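Local coordinates for protein biliverdin reductase (Synechocystis sp., PDB 5B3T) that probably reduces the tetrapyrrole biliverdin with NAD(P)H, and binds NADP(+) with the Rossmann-fold and C-terminal domains of a Gfo/Idh/MocA family oxidoreductase, at residues N84-G88 and L103-L109; Q169-H175 and N213-R218. One frame throughout, in Å; residues are numbered along the deposited sequence.

Interaction 1: residues N84-G88 and L103-L109; sequences NQLHG and LEYPLAL
Residues 84-88 have helical backbone angles throughout and lead into helix 87-96. Residues 103-104 end strand 100-104, and the chain continues as loop to Leu-109. The peptide bond before Pro-106 is cis. It bends the chain at the strand end, and residues 106-109 then run past the start of the helix. The backbones come closest at Gly-88 and Ala-108, with CA atoms 4.2 Å apart.

The CA-to-CB bond of His-87 points toward 103-109, and chi1 near -85° brings ND1 to the backbone O of Pro-106, to which it donates at 2.9 Å (158°). Glu-104 O lies near the ring plane, 3.1 Å from His-87 ND1. The other ring nitrogen, NE2, accepts a hydrogen bond from Thr-82 N, so the imidazole ties the loop after strand 77-80 to the loop after strand 100-104.

Other contacts are van der Waals. Leu-103 CD2 is 3.8 Å from His-87 ND1. Pro-106 CD is 4.0 Å from Asn-84 OD1, while Asn-84 ND2 hydrogen-bonds Phe-178 O. A CB on Gly-88 would fall 3.4 Å from Ala-108 CB, so the lack of a side chain allows the close approach; Gly-88 CA is 3.7 Å from Leu-107 O. Leu-109 CD1 lies 4.3 Å from Gln-85 CG.

Asn-84, His-87 and Tyr-105 bind NADP(+) in this protein, so the contact forms part of the cofactor site, here empty. It lies within the beta-alpha-beta unit 77-80, 87-96, 100-104. Leu-103 also packs on strand 128-131, Ala-108 on helix 111-124, and Tyr-105 on helix 309-325.

Interaction 2: residues Q169-H175 and N213-R218; sequences QRWTYHH and NPEYFR
A single antiparallel beta bridge, His-174 with Tyr-216 (CA-CA 4.4 Å), joins the loop before helix 175-178 to the turn that leads into strand 217-228, in the C-terminal alpha/beta domain. The loop carries Arg-170 and Trp-171, which bind NADP(+) in this protein. Phe-217 N donates to Tyr-173 O at 2.9 Å, and His-175 N to Glu-215 O at 3.0 Å. Residues 171-172 form a short 3-10 segment. Asn-213 to Tyr-216 make a type I turn, overlapped by an Asx turn in which Glu-215 N donates to Asn-213 OD1 at 3.2 Å.

Tyr-173, His-175 and Phe-217 cluster, and the Phe-217 edge meets the His-175 face (centroids 5.2 Å apart). Tyr-216, chi1 m, lies between Gln-169 CG, a CH-pi contact 3.5 Å from its centroid, and the edge of His-174 on the opposite face. His-174, chi1 t, is the helix N-cap: ND1 accepts a hydrogen bond from Gln-177 N. His-174 NE2 donates a weak hydrogen bond to Glu-215 OE1 at 3.3 Å.

In the fold
Interaction 1 belongs to the Rossmann domain and interaction 2 to the C-terminal domain. Their centres are 18 Å apart, and interaction 1 closes along the chain before interaction 2 opens. They still touch: Asn-84 N is 3.4 Å from Trp-171 CZ3. Both of these residues bind NADP(+) in this protein, so the two domains meet beside the cofactor site, which is empty here. Asn-84 ND2 also donates a hydrogen bond to the O of Phe-178, at the end of helix 175-178. Arg-170 lies near the Rossmann domain. Its side chain is about 5 Å from that of Asn-50 and about 6 Å from that of Ser-47, two further NADP(+)-binding residues.

Interaction 1: residues N84-G88 and L103-L109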
ATOM      1  N   ASN A  84      -5.921   0.702   8.317  1.00 14.06           N
ATOM      2  CA  ASN A  84      -6.473   0.364   7.005  1.00 15.11           C
ATOM      3  C   ASN A  84      -7.896   0.882   6.832  1.00 15.93           C
ATOM      4  O   ASN A  84      -8.221   1.520   5.825  1.00 13.00           O
ATOM      5  CB  ASN A  84      -6.444  -1.155   6.796  1.00 13.10           C
ATOM      6  CG  ASN A  84      -5.056  -1.680   6.493  1.00 14.57           C
ATOM      7  OD1 ASN A  84      -4.142  -0.913   6.189  1.00 13.77           O
ATOM      8  ND2 ASN A  84      -4.895  -2.997   6.559  1.00 13.80           N
ATOM      9  N   GLN A  85      -8.761   0.613   7.813  1.00 14.80           N
ATOM     10  CA  GLN A  85     -10.180   0.924   7.666  1.00 17.39           C
ATOM     11  C   GLN A  85     -10.428   2.419   7.496  1.00 15.87           C
ATOM     12  O   GLN A  85     -11.417   2.815   6.870  1.00 17.81           O
ATOM     13  CB  GLN A  85     -10.951   0.390   8.876  1.00 18.69           C
ATOM     14  CG  GLN A  85     -12.467   0.523   8.768  1.00 20.77           C
ATOM     15  CD  GLN A  85     -13.190  -0.018   9.988  1.00 26.48           C
ATOM     16  OE1 GLN A  85     -12.693   0.075  11.112  1.00 27.59           O
ATOM     17  NE2 GLN A  85     -14.372  -0.586   9.773  1.00 27.46           N
ATOM     18  N   LEU A  86      -9.539   3.259   8.025  1.00 14.90           N
ATOM     19  CA  LEU A  86      -9.780   4.697   8.089  1.00 15.63           C
ATOM     20  C   LEU A  86      -9.499   5.436   6.786  1.00 15.62           C
ATOM     21  O   LEU A  86      -9.942   6.581   6.644  1.00 14.46           O
ATOM     22  CB  LEU A  86      -8.928   5.319   9.200  1.00 15.14           C
ATOM     23  CG  LEU A  86      -9.245   4.928  10.641  1.00 17.13           C
ATOM     24  CD1 LEU A  86      -8.285   5.619  11.598  1.00 17.62           C
ATOM     25  CD2 LEU A  86     -10.683   5.290  10.969  1.00 17.37           C
ATOM     26  N   HIS A  87      -8.794   4.820   5.835  1.00 14.25           N
ATOM     27  CA  HIS A  87      -8.214   5.584   4.731  1.00 15.83           C
ATOM     28  C   HIS A  87      -9.285   6.255   3.876  1.00 14.46           C
ATOM     29  O   HIS A  87      -9.164   7.435   3.531  1.00 14.74           O
ATOM     30  CB  HIS A  87      -7.324   4.680   3.882  1.00 14.10           C
ATOM     31  CG  HIS A  87      -5.930   4.553   4.408  1.00 14.67           C
ATOM     32  ND1 HIS A  87      -4.849   4.285   3.598  1.00 14.25           N
ATOM     33  CD2 HIS A  87      -5.441   4.667   5.666  1.00 14.14           C
ATOM     34  CE1 HIS A  87      -3.752   4.236   4.334  1.00 14.67           C
ATOM     35  NE2 HIS A  87      -4.085   4.465   5.592  1.00 14.46           N
ATOM     36  N   GLY A  88     -10.342   5.521   3.529  1.00 15.25           N
ATOM     37  CA  GLY A  88     -11.386   6.101   2.699  1.00 16.04           C
ATOM     38  C   GLY A  88     -12.129   7.232   3.384  1.00 16.49           C
ATOM     39  O   GLY A  88     -12.401   8.269   2.772  1.00 16.89           O
ATOM     40  N   LEU A 103      -2.164   9.303  -0.303  1.00 15.67           N
ATOM     41  CA  LEU A 103      -2.360   8.113   0.507  1.00 16.29           C
ATOM     42  C   LEU A 103      -1.295   7.076   0.191  1.00 15.27           C
ATOM     43  O   LEU A 103      -0.880   6.925  -0.962  1.00 15.75           O
ATOM     44  CB  LEU A 103      -3.739   7.485   0.268  1.00 15.72           C
ATOM     45  CG  LEU A 103      -5.016   8.224   0.660  1.00 16.29           C
ATOM     46  CD1 LEU A 103      -5.839   8.526  -0.578  1.00 14.91           C
ATOM     47  CD2 LEU A 103      -5.821   7.390   1.648  1.00 14.24           C
ATOM     48  N   GLU A 104      -0.849   6.375   1.226  1.00 13.77           N
ATOM     49  CA  GLU A 104      -0.283   5.051   1.039  1.00 14.92           C
ATOM     50  C   GLU A 104      -1.444   4.078   0.901  1.00 16.05           C
ATOM     51  O   GLU A 104      -2.357   4.081   1.732  1.00 15.89           O
ATOM     52  CB  GLU A 104       0.610   4.667   2.220  1.00 14.41           C
ATOM     53  CG  GLU A 104       1.340   3.340   2.054  1.00 15.07           C
ATOM     54  CD  GLU A 104       2.462   3.410   1.033  1.00 17.41           C
ATOM     55  OE1 GLU A 104       2.830   4.532   0.623  1.00 17.76           O
ATOM     56  OE2 GLU A 104       2.986   2.345   0.647  1.00 19.13           O
ATOM     57  N   TYR A 105      -1.435   3.284  -0.166  1.00 14.87           N
ATOM     58  CA  TYR A 105      -2.495   2.310  -0.419  1.00 15.35           C
ATOM     59  C   TYR A 105      -2.762   1.507   0.857  1.00 14.91           C
ATOM     60  O   TYR A 105      -1.820   1.125   1.544  1.00 15.16           O
ATOM     61  CB  TYR A 105      -2.106   1.390  -1.576  1.00 14.78           C
ATOM     62  CG  TYR A 105      -3.241   0.540  -2.085  1.00 14.53           C
ATOM     63  CD1 TYR A 105      -4.126   1.030  -3.037  1.00 14.03           C
ATOM     64  CD2 TYR A 105      -3.438  -0.749  -1.606  1.00 14.06           C
ATOM     65  CE1 TYR A 105      -5.171   0.258  -3.501  1.00 15.50           C
ATOM     66  CE2 TYR A 105      -4.484  -1.526  -2.062  1.00 14.66           C
ATOM     67  CZ  TYR A 105      -5.345  -1.020  -3.010  1.00 14.56           C
ATOM     68  OH  TYR A 105      -6.386  -1.793  -3.469  1.00 12.66           O
ATOM     69  N   PRO A 106      -4.040   1.237   1.182  1.00 14.38           N
ATOM     70  CA  PRO A 106      -5.294   1.302   0.419  1.00 13.31           C
ATOM     71  C   PRO A 106      -5.876   2.685   0.150  1.00 15.77           C
ATOM     72  O   PRO A 106      -5.643   3.639   0.893  1.00 13.77           O
ATOM     73  CB  PRO A 106      -6.259   0.513   1.301  1.00 14.70           C
ATOM     74  CG  PRO A 106      -5.793   0.817   2.677  1.00 14.24           C
ATOM     75  CD  PRO A 106      -4.289   0.886   2.592  1.00 14.17           C
ATOM     76  N   LEU A 107      -6.662   2.761  -0.927  1.00 15.02           N
ATOM     77  CA  LEU A 107      -7.399   3.974  -1.255  1.00 16.04           C
ATOM     78  C   LEU A 107      -8.742   4.022  -0.534  1.00 15.54           C
ATOM     79  O   LEU A 107      -9.134   5.075  -0.018  1.00 15.55           O
ATOM     80  CB  LEU A 107      -7.597   4.065  -2.771  1.00 16.63           C
ATOM     81  CG  LEU A 107      -8.662   5.007  -3.342  1.00 15.47           C
ATOM     82  CD1 LEU A 107      -8.364   6.454  -2.982  1.00 16.83           C
ATOM     83  CD2 LEU A 107      -8.743   4.835  -4.855  1.00 18.55           C
ATOM     84  N   ALA A 108      -9.453   2.898  -0.482  1.00 14.79           N
ATOM     85  CA  ALA A 108     -10.778   2.843   0.130  1.00 15.97           C
ATOM     86  C   ALA A 108     -11.142   1.380   0.355  1.00 16.32           C
ATOM     87  O   ALA A 108     -10.399   0.467  -0.022  1.00 15.64           O
ATOM     88  CB  ALA A 108     -11.823   3.549  -0.738  1.00 16.10           C
ATOM     89  N   LEU A 109     -12.307   1.165   0.970  1.00 16.82           N
ATOM     90  CA  LEU A 109     -12.763  -0.186   1.278  1.00 17.53           C
ATOM     91  C   LEU A 109     -13.434  -0.858   0.086  1.00 19.48           C
ATOM     92  O   LEU A 109     -13.431  -2.091  -0.004  1.00 17.80           O
ATOM     93  CB  LEU A 109     -13.728  -0.153   2.466  1.00 17.12           C
ATOM     94  CG  LEU A 109     -13.132   0.213   3.827  1.00 18.30           C
ATOM     95  CD1 LEU A 109     -14.234   0.547   4.823  1.00 20.88           C
ATOM     96  CD2 LEU A 109     -12.270  -0.929   4.342  1.00 17.22           C
TER

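Interaction 2: residues Q169-H175 and N213-R218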
ATOM      1  N   GLN A 169      -3.327  -7.496  20.628  1.00 25.42           N
ATOM      2  CA  GLN A 169      -4.654  -6.888  20.603  1.00 27.09           C
ATOM      3  C   GLN A 169      -4.538  -5.467  20.054  1.00 27.43           C
ATOM      4  O   GLN A 169      -4.723  -4.470  20.754  1.00 29.32           O
ATOM      5  CB  GLN A 169      -5.282  -6.913  21.994  1.00 29.53           C
ATOM      6  CG  GLN A 169      -6.797  -7.045  21.967  1.00 32.67           C
ATOM      7  CD  GLN A 169      -7.471  -6.423  23.174  1.00 39.77           C
ATOM      8  OE1 GLN A 169      -6.927  -5.517  23.808  1.00 43.21           O
ATOM      9  NE2 GLN A 169      -8.667  -6.904  23.497  1.00 40.06           N
ATOM     10  N   ARG A 170      -4.207  -5.397  18.765  1.00 24.49           N
ATOM     11  CA  ARG A 170      -4.057  -4.131  18.063  1.00 24.45           C
ATOM     12  C   ARG A 170      -4.760  -4.225  16.713  1.00 23.05           C
ATOM     13  O   ARG A 170      -5.230  -5.291  16.304  1.00 19.84           O
ATOM     14  CB  ARG A 170      -2.579  -3.751  17.904  1.00 25.75           C
ATOM     15  CG  ARG A 170      -1.785  -4.678  17.001  1.00 28.23           C
ATOM     16  CD  ARG A 170      -0.308  -4.314  16.992  1.00 37.69           C
ATOM     17  NE  ARG A 170      -0.075  -2.948  16.532  1.00 42.86           N
ATOM     18  CZ  ARG A 170       1.040  -2.542  15.934  1.00 49.39           C
ATOM     19  NH1 ARG A 170       2.027  -3.400  15.716  1.00 48.99           N
ATOM     20  NH2 ARG A 170       1.168  -1.279  15.549  1.00 47.86           N
ATOM     21  N   TRP A 171      -4.821  -3.087  16.013  1.00 21.33           N
ATOM     22  CA  TRP A 171      -5.695  -2.980  14.847  1.00 19.67           C
ATOM     23  C   TRP A 171      -5.285  -3.924  13.723  1.00 17.62           C
ATOM     24  O   TRP A 171      -6.132  -4.326  12.918  1.00 18.00           O
ATOM     25  CB  TRP A 171      -5.734  -1.533  14.346  1.00 19.72           C
ATOM     26  CG  TRP A 171      -4.470  -1.043  13.688  1.00 17.74           C
ATOM     27  CD1 TRP A 171      -3.439  -0.375  14.283  1.00 19.60           C
ATOM     28  CD2 TRP A 171      -4.123  -1.159  12.301  1.00 17.45           C
ATOM     29  NE1 TRP A 171      -2.468  -0.079  13.356  1.00 17.97           N
ATOM     30  CE2 TRP A 171      -2.865  -0.549  12.132  1.00 17.93           C
ATOM     31  CE3 TRP A 171      -4.753  -1.724  11.188  1.00 17.86           C
ATOM     32  CZ2 TRP A 171      -2.222  -0.489  10.894  1.00 17.35           C
ATOM     33  CZ3 TRP A 171      -4.115  -1.664   9.958  1.00 16.53           C
ATOM     34  CH2 TRP A 171      -2.862  -1.051   9.822  1.00 16.14           C
ATOM     35  N   THR A 172      -4.006  -4.299  13.651  1.00 18.00           N
ATOM     36  CA  THR A 172      -3.551  -5.191  12.589  1.00 18.06           C
ATOM     37  C   THR A 172      -4.088  -6.611  12.733  1.00 16.91           C
ATOM     38  O   THR A 172      -4.024  -7.378  11.766  1.00 17.10           O
ATOM     39  CB  THR A 172      -2.021  -5.219  12.540  1.00 19.56           C
ATOM     40  OG1 THR A 172      -1.502  -5.448  13.854  1.00 18.69           O
ATOM     41  CG2 THR A 172      -1.478  -3.898  12.003  1.00 20.75           C
ATOM     42  N   TYR A 173      -4.603  -6.981  13.907  1.00 16.29           N
ATOM     43  CA  TYR A 173      -5.251  -8.271  14.113  1.00 18.47           C
ATOM     44  C   TYR A 173      -6.729  -8.102  14.446  1.00 18.50           C
ATOM     45  O   TYR A 173      -7.361  -9.028  14.964  1.00 18.50           O
ATOM     46  CB  TYR A 173      -4.539  -9.066  15.211  1.00 17.74           C
ATOM     47  CG  TYR A 173      -3.270  -9.742  14.743  1.00 18.85           C
ATOM     48  CD1 TYR A 173      -2.130  -9.003  14.461  1.00 19.57           C
ATOM     49  CD2 TYR A 173      -3.215 -11.120  14.579  1.00 19.49           C
ATOM     50  CE1 TYR A 173      -0.968  -9.618  14.029  1.00 18.40           C
ATOM     51  CE2 TYR A 173      -2.059 -11.745  14.148  1.00 18.50           C
ATOM     52  CZ  TYR A 173      -0.939 -10.988  13.875  1.00 17.88           C
ATOM     53  OH  TYR A 173       0.213 -11.605  13.446  1.00 19.14           O
ATOM     54  N   HIS A 174      -7.285  -6.929  14.154  1.00 18.36           N
ATOM     55  CA  HIS A 174      -8.679  -6.603  14.422  1.00 20.26           C
ATOM     56  C   HIS A 174      -9.456  -6.739  13.117  1.00 19.26           C
ATOM     57  O   HIS A 174      -9.100  -6.110  12.116  1.00 19.52           O
ATOM     58  CB  HIS A 174      -8.776  -5.186  14.992  1.00 21.61           C
ATOM     59  CG  HIS A 174     -10.157  -4.773  15.397  1.00 22.11           C
ATOM     60  ND1 HIS A 174     -11.028  -4.141  14.536  1.00 21.91           N
ATOM     61  CD2 HIS A 174     -10.806  -4.874  16.582  1.00 23.73           C
ATOM     62  CE1 HIS A 174     -12.159  -3.882  15.168  1.00 24.97           C
ATOM     63  NE2 HIS A 174     -12.051  -4.317  16.411  1.00 26.76           N
ATOM     64  N   HIS A 175     -10.504  -7.571  13.130  1.00 19.69           N
ATOM     65  CA  HIS A 175     -11.228  -7.907  11.903  1.00 20.94           C
ATOM     66  C   HIS A 175     -11.624  -6.663  11.113  1.00 20.54           C
ATOM     67  O   HIS A 175     -11.340  -6.560   9.913  1.00 19.61           O
ATOM     68  CB  HIS A 175     -12.475  -8.733  12.235  1.00 20.83           C
ATOM     69  CG  HIS A 175     -12.204 -10.190  12.453  1.00 22.35           C
ATOM     70  ND1 HIS A 175     -11.920 -11.057  11.421  1.00 19.91           N
ATOM     71  CD2 HIS A 175     -12.203 -10.937  13.583  1.00 21.99           C
ATOM     72  CE1 HIS A 175     -11.742 -12.273  11.906  1.00 21.81           C
ATOM     73  NE2 HIS A 175     -11.908 -12.227  13.216  1.00 22.11           N
ATOM     74  N   ASN A 213     -11.983 -12.817  22.500  1.00 33.00           N
ATOM     75  CA  ASN A 213     -12.759 -11.686  22.008  1.00 32.07           C
ATOM     76  C   ASN A 213     -12.820 -11.802  20.490  1.00 30.93           C
ATOM     77  O   ASN A 213     -11.822 -11.537  19.808  1.00 29.23           O
ATOM     78  CB  ASN A 213     -12.127 -10.361  22.448  1.00 31.74           C
ATOM     79  CG  ASN A 213     -12.842  -9.138  21.879  1.00 31.06           C
ATOM     80  OD1 ASN A 213     -13.846  -9.249  21.173  1.00 32.02           O
ATOM     81  ND2 ASN A 213     -12.322  -7.959  22.199  1.00 31.57           N
ATOM     82  N   PRO A 214     -13.969 -12.186  19.924  1.00 31.89           N
ATOM     83  CA  PRO A 214     -14.023 -12.492  18.487  1.00 31.52           C
ATOM     84  C   PRO A 214     -13.874 -11.282  17.575  1.00 29.05           C
ATOM     85  O   PRO A 214     -13.901 -11.451  16.351  1.00 28.93           O
ATOM     86  CB  PRO A 214     -15.406 -13.138  18.327  1.00 32.77           C
ATOM     87  CG  PRO A 214     -16.224 -12.508  19.405  1.00 32.15           C
ATOM     88  CD  PRO A 214     -15.286 -12.320  20.570  1.00 32.19           C
ATOM     89  N   GLU A 215     -13.723 -10.071  18.117  1.00 28.82           N
ATOM     90  CA  GLU A 215     -13.386  -8.924  17.286  1.00 29.65           C
ATOM     91  C   GLU A 215     -11.936  -8.951  16.827  1.00 26.10           C
ATOM     92  O   GLU A 215     -11.576  -8.225  15.894  1.00 22.75           O
ATOM     93  CB  GLU A 215     -13.651  -7.619  18.036  1.00 30.73           C
ATOM     94  CG  GLU A 215     -15.110  -7.361  18.344  1.00 35.35           C
ATOM     95  CD  GLU A 215     -15.354  -5.934  18.783  1.00 44.87           C
ATOM     96  OE1 GLU A 215     -14.791  -5.016  18.148  1.00 47.59           O
ATOM     97  OE2 GLU A 215     -16.099  -5.728  19.763  1.00 53.56           O
ATOM     98  N   TYR A 216     -11.101  -9.759  17.470  1.00 26.02           N
ATOM     99  CA  TYR A 216      -9.720  -9.965  17.079  1.00 24.85           C
ATOM    100  C   TYR A 216      -9.542 -11.398  16.601  1.00 24.37           C
ATOM    101  O   TYR A 216     -10.221 -12.314  17.073  1.00 24.41           O
ATOM    102  CB  TYR A 216      -8.769  -9.686  18.248  1.00 24.36           C
ATOM    103  CG  TYR A 216      -8.756  -8.244  18.699  1.00 26.27           C
ATOM    104  CD1 TYR A 216      -9.667  -7.782  19.640  1.00 28.28           C
ATOM    105  CD2 TYR A 216      -7.830  -7.345  18.188  1.00 24.27           C
ATOM    106  CE1 TYR A 216      -9.660  -6.463  20.053  1.00 28.62           C
ATOM    107  CE2 TYR A 216      -7.813  -6.026  18.597  1.00 25.61           C
ATOM    108  CZ  TYR A 216      -8.730  -5.590  19.529  1.00 28.13           C
ATOM    109  OH  TYR A 216      -8.714  -4.276  19.938  1.00 28.11           O
ATOM    110  N   PHE A 217      -8.637 -11.588  15.649  1.00 21.62           N
ATOM    111  CA  PHE A 217      -8.190 -12.923  15.295  1.00 21.33           C
ATOM    112  C   PHE A 217      -6.765 -13.117  15.791  1.00 21.55           C
ATOM    113  O   PHE A 217      -5.989 -12.163  15.900  1.00 19.80           O
ATOM    114  CB  PHE A 217      -8.280 -13.190  13.782  1.00 20.08           C
ATOM    115  CG  PHE A 217      -7.486 -12.233  12.926  1.00 18.69           C
ATOM    116  CD1 PHE A 217      -6.182 -12.528  12.560  1.00 18.68           C
ATOM    117  CD2 PHE A 217      -8.060 -11.061  12.449  1.00 19.70           C
ATOM    118  CE1 PHE A 217      -5.451 -11.661  11.759  1.00 18.07           C
ATOM    119  CE2 PHE A 217      -7.333 -10.189  11.645  1.00 17.60           C
ATOM    120  CZ  PHE A 217      -6.030 -10.490  11.300  1.00 18.46           C
ATOM    121  N   ARG A 218      -6.440 -14.361  16.130  1.00 19.41           N
ATOM    122  CA  ARG A 218      -5.086 -14.704  16.527  1.00 21.34           C
ATOM    123  C   ARG A 218      -4.269 -15.270  15.379  1.00 19.03           C
ATOM    124  O   ARG A 218      -3.046 -15.377  15.504  1.00 20.14           O
ATOM    125  CB  ARG A 218      -5.103 -15.702  17.691  1.00 20.56           C
ATOM    126  CG  ARG A 218      -5.724 -17.046  17.372  1.00 21.63           C
ATOM    127  CD  ARG A 218      -5.735 -17.935  18.608  1.00 22.05           C
ATOM    128  NE  ARG A 218      -5.954 -19.336  18.266  1.00 21.83           N
ATOM    129  CZ  ARG A 218      -4.973 -20.216  18.095  1.00 23.47           C
ATOM    130  NH1 ARG A 218      -3.711 -19.835  18.240  1.00 24.79           N
ATOM    131  NH2 ARG A 218      -5.251 -21.474  17.783  1.00 23.32           N
TER